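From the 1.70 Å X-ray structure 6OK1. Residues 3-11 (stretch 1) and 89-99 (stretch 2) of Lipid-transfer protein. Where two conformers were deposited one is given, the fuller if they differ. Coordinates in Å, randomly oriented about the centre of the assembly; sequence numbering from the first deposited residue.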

# COMPACT_ATOMS: atom_id res chain seq x y z
N VAL A 3 6.13 -20.10 -14.72
CA VAL A 3 4.83 -20.19 -15.35
C VAL A 3 3.81 -19.87 -14.28
O VAL A 3 3.80 -20.49 -13.23
N LEU A 4 2.98 -18.88 -14.53
CA LEU A 4 2.04 -18.47 -13.49
C LEU A 4 0.71 -19.21 -13.56
O LEU A 4 0.24 -19.71 -12.53
N PRO A 5 0.05 -19.31 -14.72
CA PRO A 5 -1.30 -19.86 -14.72
C PRO A 5 -1.31 -21.30 -14.25
O PRO A 5 -0.54 -22.13 -14.74
N GLY A 6 -2.18 -21.59 -13.29
CA GLY A 6 -2.30 -22.91 -12.74
C GLY A 6 -1.23 -23.29 -11.74
O GLY A 6 -1.31 -24.38 -11.16
N ALA A 7 -0.23 -22.43 -11.52
CA ALA A 7 0.88 -22.79 -10.65
C ALA A 7 0.48 -22.79 -9.18
O ALA A 7 1.07 -23.52 -8.37
N ALA A 8 -0.48 -21.95 -8.81
CA ALA A 8 -0.89 -21.79 -7.43
C ALA A 8 -2.38 -22.05 -7.30
O ALA A 8 -3.14 -21.99 -8.27
N ALA A 9 -2.81 -22.29 -6.06
CA ALA A 9 -4.20 -22.57 -5.82
C ALA A 9 -4.64 -22.05 -4.45
O ALA A 9 -3.83 -21.98 -3.52
N ILE A 10 -5.93 -21.76 -4.32
CA ILE A 10 -6.52 -21.44 -3.02
C ILE A 10 -6.94 -22.73 -2.34
O ILE A 10 -7.78 -23.49 -2.85
N ALA A 11 -6.35 -22.98 -1.19
CA ALA A 11 -6.57 -24.18 -0.42
C ALA A 11 -7.36 -23.95 0.84
O ALA A 11 -7.87 -24.92 1.41
N THR A 89 -4.84 -9.13 -4.64
CA THR A 89 -4.11 -9.72 -3.52
C THR A 89 -3.82 -11.18 -3.80
O THR A 89 -2.74 -11.70 -3.48
N VAL A 90 -4.76 -11.87 -4.46
CA VAL A 90 -4.54 -13.25 -4.83
C VAL A 90 -3.53 -13.37 -5.97
O VAL A 90 -2.73 -14.31 -5.98
N GLN A 91 -3.55 -12.45 -6.95
CA GLN A 91 -2.48 -12.43 -7.95
C GLN A 91 -1.12 -12.32 -7.28
O GLN A 91 -0.18 -13.06 -7.63
N GLN A 92 -0.98 -11.38 -6.33
CA GLN A 92 0.27 -11.24 -5.57
C GLN A 92 0.72 -12.56 -4.99
O GLN A 92 1.87 -12.97 -5.17
N ALA A 93 -0.18 -13.25 -4.31
CA ALA A 93 0.17 -14.51 -3.67
C ALA A 93 0.57 -15.55 -4.70
O ALA A 93 1.55 -16.28 -4.51
N ALA A 94 -0.19 -15.64 -5.79
CA ALA A 94 0.13 -16.60 -6.84
C ALA A 94 1.50 -16.33 -7.46
O ALA A 94 2.24 -17.26 -7.78
N MET A 95 1.82 -15.06 -7.67
CA MET A 95 3.12 -14.66 -8.20
C MET A 95 4.24 -15.05 -7.25
O MET A 95 5.30 -15.52 -7.68
N ALA A 96 4.04 -14.83 -5.95
CA ALA A 96 5.08 -15.17 -4.98
C ALA A 96 5.29 -16.68 -4.93
O ALA A 96 6.43 -17.16 -4.75
N VAL A 97 4.21 -17.44 -5.07
CA VAL A 97 4.32 -18.90 -5.08
C VAL A 97 5.03 -19.36 -6.35
O VAL A 97 5.96 -20.18 -6.31
N ALA A 98 4.60 -18.84 -7.50
CA ALA A 98 5.15 -19.28 -8.78
C ALA A 98 6.64 -19.01 -8.88
O ALA A 98 7.37 -19.79 -9.53
N THR A 99 7.13 -17.93 -8.28
CA THR A 99 8.53 -17.56 -8.37
C THR A 99 9.37 -18.15 -7.24
O THR A 99 10.58 -17.93 -7.21

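The contact between residues 3-11 and helix 89-98 is apolar: no hydrogen bond crosses it directly, and 361 Å² is buried, both sides summed. The helix offers Val90, Ala94, Val97 and Ala98, whose CA-to-CB bonds all point toward the other stretch, as the three- and four-residue spacing of a helical face predicts. The shortest CA-CA distance between the stretches is at Ala94, whose CA lies 5.3 Å from the CA of Ala8. Such proximity goes with the methyl side chains on both sides: Ala8 CB sits 3.8 Å from Ala94 CA and 4.0 Å from Ala94 CB, and also meets Val97 CG1 at 4.0 Å, with Val97 in the t rotamer (chi1 167°).

Leu4 reaches the helix by conformation. Its CA-to-CB bond points sideways, but chi1 t (176°) and chi2 p (64°) bring CD1 to 3.9 Å from Ala94 CB, 4.0 Å from Ala98 CB and 3.6 Å from Ala94 O. CD1 is a methyl carbon, so its approach to Ala94 O is packing; that oxygen accepts the helical hydrogen bond from Ala98 N (2.9 Å). Ala7 CB, directed toward the helix, adds a contact with Ala98 CB at 4.1 Å.

Toward Ile10 the backbones separate, with 8.6 Å between the CA atoms of Ile10 and Val90. Longer side chains span this gap: Ile10, sideways at CB, extends with chi1 m (-61°) and chi2 t (176°), placing CD1 4.3 Å from CG1 of Val90, itself t (175°). Ala9, between Ala8 and Ile10 on the strand, points away.

Polar linkage is confined to the edge near Val3, whose own side chain points away. Water 1 donates to Val3 O at 2.6 Å and, weakly, to Ala98 O at 3.4 Å, bridging two backbone carbonyls. Within the helical stretch, Thr99 adopts p (58°), and its OG1 donates to Met95 O at 2.9 Å.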

# COMPACT_ATOMS: atom_id res chain seq x y z
CB VAL A 3 4.55 -21.57 -15.97
CG1 VAL A 3 3.46 -21.46 -17.05
CG2 VAL A 3 5.81 -22.21 -16.53
CB LEU A 4 1.82 -16.96 -13.58
CG LEU A 4 0.78 -16.37 -12.61
CD1 LEU A 4 1.24 -16.56 -11.20
CD2 LEU A 4 0.54 -14.90 -12.94
CB PRO A 5 -1.75 -19.72 -16.18
CG PRO A 5 -0.93 -18.60 -16.70
CD PRO A 5 0.41 -18.79 -16.05
CB ALA A 7 2.05 -21.84 -10.87
CB ALA A 8 -0.59 -20.38 -6.91
CB ALA A 9 -4.45 -24.08 -5.90
CB ILE A 10 -7.71 -20.48 -3.15
CG1 ILE A 10 -7.26 -19.15 -3.77
CG2 ILE A 10 -8.33 -20.25 -1.76
CD1 ILE A 10 -8.38 -18.18 -4.03
CB ALA A 11 -5.22 -24.82 -0.05
CB THR A 89 -4.86 -9.59 -2.18
OG1 THR A 89 -6.04 -10.41 -2.17
CG2 THR A 89 -5.18 -8.14 -1.86
CB VAL A 90 -5.88 -13.92 -5.17
CG1 VAL A 90 -5.64 -15.36 -5.67
CG2 VAL A 90 -6.78 -13.94 -3.95
CB GLN A 91 -2.65 -11.28 -8.94
CG GLN A 91 -1.66 -11.41 -10.08
CD GLN A 91 -1.55 -10.16 -10.88
OE1 GLN A 91 -1.34 -9.08 -10.32
NE2 GLN A 91 -1.67 -10.27 -12.19
CB GLN A 92 0.09 -10.20 -4.47
CG GLN A 92 0.11 -8.76 -4.94
CD GLN A 92 1.53 -8.29 -5.20
OE1 GLN A 92 2.43 -8.56 -4.39
NE2 GLN A 92 1.76 -7.67 -6.32
CB ALA A 93 -1.02 -14.98 -2.84
CB ALA A 94 -0.95 -16.57 -7.93
CB MET A 95 3.09 -13.15 -8.43
CG MET A 95 4.29 -12.53 -9.09
SD MET A 95 4.19 -10.72 -9.13
CE MET A 95 2.42 -10.43 -9.04
CB ALA A 96 4.70 -14.64 -3.59
CB VAL A 97 2.93 -19.54 -4.93
CG1 VAL A 97 2.96 -21.06 -5.25
CG2 VAL A 97 2.41 -19.32 -3.52
CB ALA A 98 4.41 -18.59 -9.93
CB THR A 99 8.70 -16.04 -8.35
OG1 THR A 99 8.11 -15.51 -7.15
CG2 THR A 99 8.07 -15.41 -9.60
O HOH W 1 5.72 -21.65 -11.84